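Local structure of general Secretion Pathway Protein (Vibrio vulnificus, 4G54) at residues A[148-153]-A[197-202]; A[38-43]-A[76-81]. The protein probably binds peptidoglycan through this periplasmic portion of an EpsAB fusion protein, a component of the type II secretion system. All coordinates share one frame; numbering follows the deposited sequence.

Contact 1: A[148-153]-A[197-202]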
ATOM      1  N   GLU A 148      -8.595   1.588  18.840  1.00 20.67           N
ATOM      2  CA  GLU A 148      -9.681   1.955  17.948  1.00 20.20           C
ATOM      3  C   GLU A 148      -9.282   1.741  16.520  1.00 18.83           C
ATOM      4  O   GLU A 148     -10.092   1.298  15.657  1.00 20.36           O
ATOM      5  CB  GLU A 148     -10.064   3.455  18.129  1.00 23.78           C
ATOM      6  CG  GLU A 148     -10.324   3.812  19.566  1.00 31.54           C
ATOM      7  CD  GLU A 148     -10.501   5.332  19.805  1.00 41.62           C
ATOM      8  OE1 GLU A 148     -10.212   6.168  18.917  1.00 43.57           O
ATOM      9  OE2 GLU A 148     -10.931   5.662  20.935  1.00 46.09           O
ATOM     10  N   VAL A 149      -8.017   2.083  16.177  1.00 18.93           N
ATOM     11  CA  VAL A 149      -7.548   1.824  14.842  1.00 17.77           C
ATOM     12  C   VAL A 149      -7.424   0.329  14.447  1.00 17.96           C
ATOM     13  O   VAL A 149      -7.879  -0.058  13.379  1.00 17.58           O
ATOM     14  CB  VAL A 149      -6.106   2.466  14.647  1.00 19.56           C
ATOM     15  CG1 VAL A 149      -5.479   2.051  13.314  1.00 19.44           C
ATOM     16  CG2 VAL A 149      -6.271   3.989  14.695  1.00 23.60           C
ATOM     17  N   LEU A 150      -6.969  -0.505  15.408  1.00 16.03           N
ATOM     18  CA  LEU A 150      -6.988  -1.981  15.268  1.00 13.76           C
ATOM     19  C   LEU A 150      -8.416  -2.485  14.962  1.00 14.03           C
ATOM     20  O   LEU A 150      -8.614  -3.236  13.983  1.00 15.90           O
ATOM     21  CB  LEU A 150      -6.401  -2.621  16.576  1.00 15.23           C
ATOM     22  CG  LEU A 150      -6.477  -4.118  16.454  1.00 14.78           C
ATOM     23  CD1 LEU A 150      -5.785  -4.741  15.262  1.00 16.26           C
ATOM     24  CD2 LEU A 150      -5.945  -4.717  17.799  1.00 15.22           C
ATOM     25  N   ASP A 151      -9.358  -1.928  15.730  1.00 16.86           N
ATOM     26  CA  ASP A 151     -10.768  -2.379  15.640  1.00 16.61           C
ATOM     27  C   ASP A 151     -11.229  -2.029  14.170  1.00 17.24           C
ATOM     28  O   ASP A 151     -11.838  -2.889  13.457  1.00 16.57           O
ATOM     29  CB  ASP A 151     -11.499  -1.654  16.727  1.00 16.42           C
ATOM     30  CG  ASP A 151     -13.031  -1.961  16.794  1.00 21.94           C
ATOM     31  OD1 ASP A 151     -13.444  -3.101  16.487  1.00 19.88           O
ATOM     32  OD2 ASP A 151     -13.755  -0.979  17.161  1.00 22.54           O
ATOM     33  N   GLN A 152     -10.943  -0.818  13.708  1.00 16.91           N
ATOM     34  CA  GLN A 152     -11.410  -0.408  12.418  1.00 18.37           C
ATOM     35  C   GLN A 152     -10.744  -1.218  11.306  1.00 16.17           C
ATOM     36  O   GLN A 152     -11.449  -1.599  10.317  1.00 17.83           O
ATOM     37  CB  GLN A 152     -11.092   1.102  12.199  1.00 19.67           C
ATOM     38  CG  GLN A 152     -11.942   1.922  13.188  1.00 22.33           C
ATOM     39  CD  GLN A 152     -13.474   1.955  12.834  1.00 38.61           C
ATOM     40  OE1 GLN A 152     -13.883   1.767  11.661  1.00 43.30           O
ATOM     41  NE2 GLN A 152     -14.338   2.190  13.884  1.00 42.40           N
ATOM     42  N   LEU A 153      -9.423  -1.486  11.424  1.00 16.98           N
ATOM     43  CA  LEU A 153      -8.723  -2.228  10.334  1.00 15.51           C
ATOM     44  C   LEU A 153      -9.221  -3.671  10.295  1.00 16.06           C
ATOM     45  O   LEU A 153      -9.403  -4.263   9.239  1.00 15.40           O
ATOM     46  CB  LEU A 153      -7.193  -2.219  10.669  1.00 14.84           C
ATOM     47  CG  LEU A 153      -6.554  -0.887  10.428  1.00 16.16           C
ATOM     48  CD1 LEU A 153      -5.086  -0.932  10.969  1.00 20.21           C
ATOM     49  CD2 LEU A 153      -6.539  -0.549   8.940  1.00 22.59           C
ATOM     50  N   ALA A 197       1.527  -6.675  10.758  1.00 14.78           N
ATOM     51  CA  ALA A 197       2.129  -6.414   9.467  1.00 14.58           C
ATOM     52  C   ALA A 197       1.208  -6.927   8.365  1.00 15.25           C
ATOM     53  O   ALA A 197       1.033  -6.179   7.385  1.00 15.29           O
ATOM     54  CB  ALA A 197       3.516  -7.054   9.339  1.00 16.83           C
ATOM     55  N   ARG A 198       0.661  -8.130   8.535  1.00 14.00           N
ATOM     56  CA  ARG A 198      -0.248  -8.608   7.508  1.00 14.17           C
ATOM     57  C   ARG A 198      -1.500  -7.772   7.413  1.00 14.68           C
ATOM     58  O   ARG A 198      -1.906  -7.442   6.304  1.00 15.16           O
ATOM     59  CB  ARG A 198      -0.608 -10.028   7.880  1.00 14.48           C
ATOM     60  CG  ARG A 198      -1.562 -10.793   6.863  1.00 15.54           C
ATOM     61  CD  ARG A 198      -0.841 -11.037   5.494  1.00 18.91           C
ATOM     62  NE  ARG A 198       0.238 -12.016   5.732  1.00 20.73           N
ATOM     63  CZ  ARG A 198       0.110 -13.333   5.943  1.00 23.81           C
ATOM     64  NH1 ARG A 198       1.171 -14.104   6.272  1.00 30.91           N
ATOM     65  NH2 ARG A 198      -1.063 -13.953   5.892  1.00 21.70           N
ATOM     66  N   LEU A 199      -2.096  -7.403   8.577  1.00 12.20           N
ATOM     67  CA  LEU A 199      -3.347  -6.645   8.558  1.00 12.45           C
ATOM     68  C   LEU A 199      -3.160  -5.314   7.810  1.00 13.72           C
ATOM     69  O   LEU A 199      -3.976  -4.943   6.932  1.00 14.52           O
ATOM     70  CB  LEU A 199      -3.758  -6.349  10.022  1.00 13.80           C
ATOM     71  CG  LEU A 199      -5.018  -5.515  10.110  1.00 14.36           C
ATOM     72  CD1 LEU A 199      -6.262  -6.276   9.541  1.00 15.29           C
ATOM     73  CD2 LEU A 199      -5.236  -5.293  11.610  1.00 14.98           C
ATOM     74  N   GLN A 200      -2.030  -4.621   8.118  1.00 14.43           N
ATOM     75  CA  GLN A 200      -1.926  -3.270   7.561  1.00 15.51           C
ATOM     76  C   GLN A 200      -1.372  -3.287   6.142  1.00 15.81           C
ATOM     77  O   GLN A 200      -1.610  -2.337   5.352  1.00 16.62           O
ATOM     78  CB  GLN A 200      -1.000  -2.444   8.476  1.00 14.94           C
ATOM     79  CG  GLN A 200      -1.836  -2.089   9.731  1.00 14.22           C
ATOM     80  CD  GLN A 200      -0.862  -1.526  10.787  1.00 17.87           C
ATOM     81  OE1 GLN A 200      -0.839  -0.326  11.003  1.00 18.27           O
ATOM     82  NE2 GLN A 200      -0.008  -2.369  11.378  1.00 17.39           N
ATOM     83  N   HIS A 201      -0.683  -4.365   5.708  1.00 14.96           N
ATOM     84  CA  HIS A 201      -0.349  -4.415   4.290  1.00 17.07           C
ATOM     85  C   HIS A 201      -1.608  -4.733   3.471  1.00 17.70           C
ATOM     86  O   HIS A 201      -1.712  -4.294   2.322  1.00 18.46           O
ATOM     87  CB  HIS A 201       0.778  -5.452   4.108  1.00 19.31           C
ATOM     88  CG  HIS A 201       1.257  -5.533   2.686  1.00 18.43           C
ATOM     89  ND1 HIS A 201       2.234  -4.735   2.130  1.00 23.05           N
ATOM     90  CD2 HIS A 201       0.802  -6.349   1.697  1.00 16.95           C
ATOM     91  CE1 HIS A 201       2.375  -5.056   0.842  1.00 17.10           C
ATOM     92  NE2 HIS A 201       1.502  -6.007   0.550  1.00 22.16           N
ATOM     93  N   MET A 202      -2.605  -5.436   4.058  1.00 15.25           N
ATOM     94  CA  MET A 202      -3.808  -5.805   3.261  1.00 17.90           C
ATOM     95  C   MET A 202      -4.811  -4.675   3.174  1.00 18.54           C
ATOM     96  O   MET A 202      -5.453  -4.467   2.103  1.00 19.45           O
ATOM     97  CB  MET A 202      -4.463  -7.026   3.972  1.00 18.70           C
ATOM     98  CG  MET A 202      -3.750  -8.384   3.886  1.00 24.67           C
ATOM     99  SD  MET A 202      -4.734  -9.570   4.875  1.00 24.70           S
ATOM    100  CE  MET A 202      -6.306  -9.459   3.986  1.00 25.10           C
TER
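The flat carboxamide of Gln-200 meets Leu-153 through its aliphatic stem: CG lies 3.7 Å from CD1 of Leu-153, while the amide group itself is held by backbone groups. OE1 accepts from the N of Leu-134 and NE2 donates to the O of Leu-196 one turn back, so each end of the buried amide has a backbone partner, which restrains its rotation. The other flat group touched is the peptide carbonyl of Leu-153, where CD1 of Leu-199 packs 3.7 Å from the O. CD2 of Leu-199 touches two leucines, 3.7 Å from CD1 of Leu-150 and 3.8 Å from CB of Leu-153. Leu-199 has its CG opposite the backbone N (chi1 178°), which extends the isobutyl group toward helix 145-158 and brings both methyls to bear.

This is a helix-helix packing within the putative peptidoglycan-binding domain. The axes of the short segments 148-153 and 197-202 stay 11.0 Å apart at closest approach, at 63° between their N-to-C directions, so side chains, chiefly leucines, span most of the gap, and no hydrogen bond links the two segments. The nearest CA atoms, of Leu-153 and Leu-199, are 7.2 Å apart. Phe-179 of helix 170-182 also packs on Leu-199, and Phe-168 lies against Leu-150. Leu-150 meets Leu-199 roughly at right angles, methyl against methyl, whereas Leu-153 slants over the stem of Gln-200.

Contact 2: A[38-43]-A[76-81]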
ATOM      1  N   TYR A  38       2.820   8.338  -3.855  1.00 17.39           N
ATOM      2  CA  TYR A  38       2.187   8.984  -2.697  1.00 17.73           C
ATOM      3  C   TYR A  38       0.976   9.837  -3.123  1.00 17.47           C
ATOM      4  O   TYR A  38      -0.000   9.940  -2.362  1.00 18.89           O
ATOM      5  CB  TYR A  38       3.147   9.924  -1.998  1.00 17.08           C
ATOM      6  CG  TYR A  38       4.010   9.272  -0.923  1.00 15.41           C
ATOM      7  CD1 TYR A  38       5.341   9.002  -1.144  1.00 18.11           C
ATOM      8  CD2 TYR A  38       3.462   8.897   0.342  1.00 19.46           C
ATOM      9  CE1 TYR A  38       6.167   8.446  -0.041  1.00 19.49           C
ATOM     10  CE2 TYR A  38       4.193   8.314   1.316  1.00 19.36           C
ATOM     11  CZ  TYR A  38       5.540   8.131   1.153  1.00 21.52           C
ATOM     12  OH  TYR A  38       6.273   7.564   2.165  1.00 23.19           O
ATOM     13  N   LYS A  39       0.996  10.416  -4.305  1.00 19.48           N
ATOM     14  CA  LYS A  39      -0.173  11.221  -4.685  1.00 20.58           C
ATOM     15  C   LYS A  39      -1.450  10.326  -4.775  1.00 20.62           C
ATOM     16  O   LYS A  39      -2.572  10.786  -4.524  1.00 21.78           O
ATOM     17  CB  LYS A  39       0.036  11.824  -6.046  1.00 19.87           C
ATOM     18  CG  LYS A  39       1.142  12.798  -6.142  1.00 24.91           C
ATOM     19  CD  LYS A  39       1.124  13.484  -7.575  1.00 29.48           C
ATOM     20  CE  LYS A  39       2.484  14.051  -7.851  1.00 30.79           C
ATOM     21  NZ  LYS A  39       2.563  14.587  -9.245  1.00 39.14           N
ATOM     22  N   LEU A  40      -1.303   9.054  -5.204  1.00 18.14           N
ATOM     23  CA  LEU A  40      -2.431   8.130  -5.276  1.00 22.05           C
ATOM     24  C   LEU A  40      -3.033   7.890  -3.928  1.00 22.13           C
ATOM     25  O   LEU A  40      -4.235   7.633  -3.835  1.00 24.88           O
ATOM     26  CB  LEU A  40      -1.983   6.754  -5.834  1.00 22.43           C
ATOM     27  CG  LEU A  40      -2.185   6.487  -7.283  1.00 25.69           C
ATOM     28  CD1 LEU A  40      -1.211   7.305  -7.928  1.00 28.82           C
ATOM     29  CD2 LEU A  40      -1.957   4.999  -7.631  1.00 24.81           C
ATOM     30  N   TRP A  41      -2.226   7.990  -2.869  1.00 21.22           N
ATOM     31  CA  TRP A  41      -2.747   7.882  -1.524  1.00 22.36           C
ATOM     32  C   TRP A  41      -3.286   9.225  -0.997  1.00 22.83           C
ATOM     33  O   TRP A  41      -3.802   9.332   0.149  1.00 26.81           O
ATOM     34  CB  TRP A  41      -1.644   7.332  -0.599  1.00 20.61           C
ATOM     35  CG  TRP A  41      -1.294   5.901  -0.874  1.00 20.27           C
ATOM     36  CD1 TRP A  41      -0.333   5.455  -1.651  1.00 21.95           C
ATOM     37  CD2 TRP A  41      -1.929   4.759  -0.290  1.00 20.88           C
ATOM     38  NE1 TRP A  41      -0.272   4.068  -1.645  1.00 20.88           N
ATOM     39  CE2 TRP A  41      -1.260   3.611  -0.788  1.00 21.92           C
ATOM     40  CE3 TRP A  41      -2.983   4.612   0.619  1.00 20.54           C
ATOM     41  CZ2 TRP A  41      -1.629   2.262  -0.384  1.00 21.32           C
ATOM     42  CZ3 TRP A  41      -3.351   3.306   1.012  1.00 18.76           C
ATOM     43  CH2 TRP A  41      -2.699   2.184   0.481  1.00 21.04           C
ATOM     44  N   GLY A  42      -3.215  10.278  -1.819  1.00 23.12           N
ATOM     45  CA  GLY A  42      -3.700  11.603  -1.393  1.00 23.26           C
ATOM     46  C   GLY A  42      -2.678  12.519  -0.731  1.00 23.44           C
ATOM     47  O   GLY A  42      -3.102  13.578  -0.145  1.00 25.63           O
ATOM     48  N   TYR A  43      -1.388  12.146  -0.762  1.00 22.20           N
ATOM     49  CA  TYR A  43      -0.392  12.854  -0.010  1.00 20.66           C
ATOM     50  C   TYR A  43       0.661  13.532  -0.861  1.00 20.31           C
ATOM     51  O   TYR A  43       1.086  13.009  -1.890  1.00 19.15           O
ATOM     52  CB  TYR A  43       0.325  11.943   0.966  1.00 20.23           C
ATOM     53  CG  TYR A  43      -0.636  11.480   2.032  1.00 19.73           C
ATOM     54  CD1 TYR A  43      -1.128  12.383   2.995  1.00 20.69           C
ATOM     55  CD2 TYR A  43      -1.088  10.150   2.101  1.00 21.90           C
ATOM     56  CE1 TYR A  43      -2.023  11.968   4.003  1.00 24.58           C
ATOM     57  CE2 TYR A  43      -1.970   9.738   3.116  1.00 27.29           C
ATOM     58  CZ  TYR A  43      -2.424  10.682   4.053  1.00 28.65           C
ATOM     59  OH  TYR A  43      -3.351  10.400   5.033  1.00 34.89           O
ATOM     60  N   PRO A  76      -2.454  -6.032  -2.941  1.00 18.23           N
ATOM     61  CA  PRO A  76      -3.713  -5.439  -2.405  1.00 18.18           C
ATOM     62  C   PRO A  76      -3.778  -3.910  -2.645  1.00 18.16           C
ATOM     63  O   PRO A  76      -4.839  -3.283  -2.311  1.00 21.71           O
ATOM     64  CB  PRO A  76      -3.631  -5.763  -0.889  1.00 20.39           C
ATOM     65  CG  PRO A  76      -2.161  -5.803  -0.629  1.00 21.92           C
ATOM     66  CD  PRO A  76      -1.540  -6.450  -1.839  1.00 19.88           C
ATOM     67  N   HIS A  77      -2.722  -3.264  -3.192  1.00 17.58           N
ATOM     68  CA  HIS A  77      -2.773  -1.810  -3.421  1.00 17.59           C
ATOM     69  C   HIS A  77      -1.721  -1.504  -4.473  1.00 15.73           C
ATOM     70  O   HIS A  77      -0.930  -2.376  -4.917  1.00 15.71           O
ATOM     71  CB  HIS A  77      -2.400  -1.052  -2.108  1.00 16.50           C
ATOM     72  CG  HIS A  77      -1.253  -1.670  -1.341  1.00 16.03           C
ATOM     73  ND1 HIS A  77       0.077  -1.604  -1.694  1.00 23.01           N
ATOM     74  CD2 HIS A  77      -1.301  -2.290  -0.134  1.00 13.12           C
ATOM     75  CE1 HIS A  77       0.821  -2.204  -0.767  1.00 14.14           C
ATOM     76  NE2 HIS A  77       0.007  -2.668   0.179  1.00 19.24           N
ATOM     77  N   PRO A  78      -1.699  -0.303  -4.983  1.00 16.15           N
ATOM     78  CA  PRO A  78      -0.788   0.058  -6.054  1.00 16.40           C
ATOM     79  C   PRO A  78       0.678  -0.081  -5.595  1.00 16.03           C
ATOM     80  O   PRO A  78       1.004  -0.031  -4.402  1.00 17.81           O
ATOM     81  CB  PRO A  78      -1.146   1.531  -6.371  1.00 16.20           C
ATOM     82  CG  PRO A  78      -2.628   1.575  -6.012  1.00 18.30           C
ATOM     83  CD  PRO A  78      -2.749   0.709  -4.737  1.00 16.41           C
ATOM     84  N   LEU A  79       1.559  -0.286  -6.584  1.00 17.13           N
ATOM     85  CA  LEU A  79       3.009  -0.457  -6.365  1.00 15.73           C
ATOM     86  C   LEU A  79       3.754   0.350  -7.360  1.00 16.92           C
ATOM     87  O   LEU A  79       3.189   0.754  -8.455  1.00 18.06           O
ATOM     88  CB  LEU A  79       3.396  -1.971  -6.667  1.00 15.59           C
ATOM     89  CG  LEU A  79       2.800  -2.950  -5.664  1.00 17.82           C
ATOM     90  CD1 LEU A  79       3.165  -4.351  -6.088  1.00 20.22           C
ATOM     91  CD2 LEU A  79       3.324  -2.780  -4.246  1.00 19.07           C
ATOM     92  N   LEU A  80       5.068   0.594  -7.106  1.00 14.93           N
ATOM     93  CA  LEU A  80       5.934   1.227  -8.147  1.00 16.07           C
ATOM     94  C   LEU A  80       6.774   0.103  -8.796  1.00 17.35           C
ATOM     95  O   LEU A  80       7.423  -0.667  -8.030  1.00 18.84           O
ATOM     96  CB  LEU A  80       6.862   2.252  -7.489  1.00 16.37           C
ATOM     97  CG  LEU A  80       7.739   3.047  -8.507  1.00 18.09           C
ATOM     98  CD1 LEU A  80       6.837   4.076  -9.302  1.00 19.69           C
ATOM     99  CD2 LEU A  80       8.799   3.815  -7.670  1.00 19.46           C
ATOM    100  N   LEU A  81       6.675  -0.028 -10.131  1.00 18.25           N
ATOM    101  CA  LEU A  81       7.406  -1.110 -10.813  1.00 18.07           C
ATOM    102  C   LEU A  81       8.735  -0.513 -11.291  1.00 19.97           C
ATOM    103  O   LEU A  81       8.778   0.578 -11.856  1.00 20.27           O
ATOM    104  CB  LEU A  81       6.640  -1.609 -12.057  1.00 18.65           C
ATOM    105  CG  LEU A  81       5.233  -2.114 -11.742  1.00 18.94           C
ATOM    106  CD1 LEU A  81       4.686  -2.689 -13.065  1.00 23.40           C
ATOM    107  CD2 LEU A  81       5.234  -3.146 -10.633  1.00 20.45           C
TER
HETATM  108  O   HOH W   1       1.451   1.965  -2.615  1.00 19.73           O
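Trp-41 reaches across to His-77 with the far rim of its indole: CZ2 lies 3.8 Å from CB of His-77, and CH2 follows a little farther off. The rings form an offset edge-to-face pair, the edge of the indole turned toward the imidazole face with the planes at 62°. The indole nitrogen makes a second, water-mediated link. NE1 donates to a water at 2.9 Å that sits in the ring plane at the indole edge, and this water donates in turn to the O of Pro-78 at 2.7 Å.

That carbonyl is gripped twice, because His-77 ND1 also donates to the O of Pro-78, at 3.3 Å. The bond is long but nearly straight (N-H...O 173°). It runs in the imidazole plane, although it arrives tilted from the plane of the carbonyl. His-77 can curl back onto the next residue because its CG sits between the backbone N and the carbonyl carbon (chi1 41°), and the bond probably restrains the ring's rotation.

The contact joins the C-terminal end of helix 30-40 to the loop leading into strand 79-85, in the peptidase C39-like domain. The helix finishes in a Schellman motif, with Gly-42 at positive phi: Gly-42 N bonds to Lys-39 O at 2.8 Å and Tyr-43 N reaches back to Tyr-38 O. Within this turn, Leu-40 lays CD2 against the Pro-78 ring, 3.8 Å from CB and equally close to CG. Leu-40 also touches Val-93 and Leu-95 of strand 88-97, while Phe-60 and Trp-209 pack edge-to-face with Trp-41.

From the N terminus, contact 2 comes first: residues 38-43 meet 76-81 and close a loop of 32 residues that holds strand 60-66, helix 69-73 and the Cys-52 to Cys-62 disulfide. The chain then completes the antiparallel sheet and enters helix 145-158, where contact 1 opens. Its 43-residue loop, containing helix 170-182, closes when 148-153 meets 197-202. The two loops follow one another without nesting or crossing, one in the C39-like domain and one in the putative peptidoglycan-binding domain. The centres of contacts 1 and 2 are about 18 Å apart, yet they touch: the O of His-201 packs 3.2 Å from NE2 of His-77, which brings the end of helix 193-202 against the 76-81 segment.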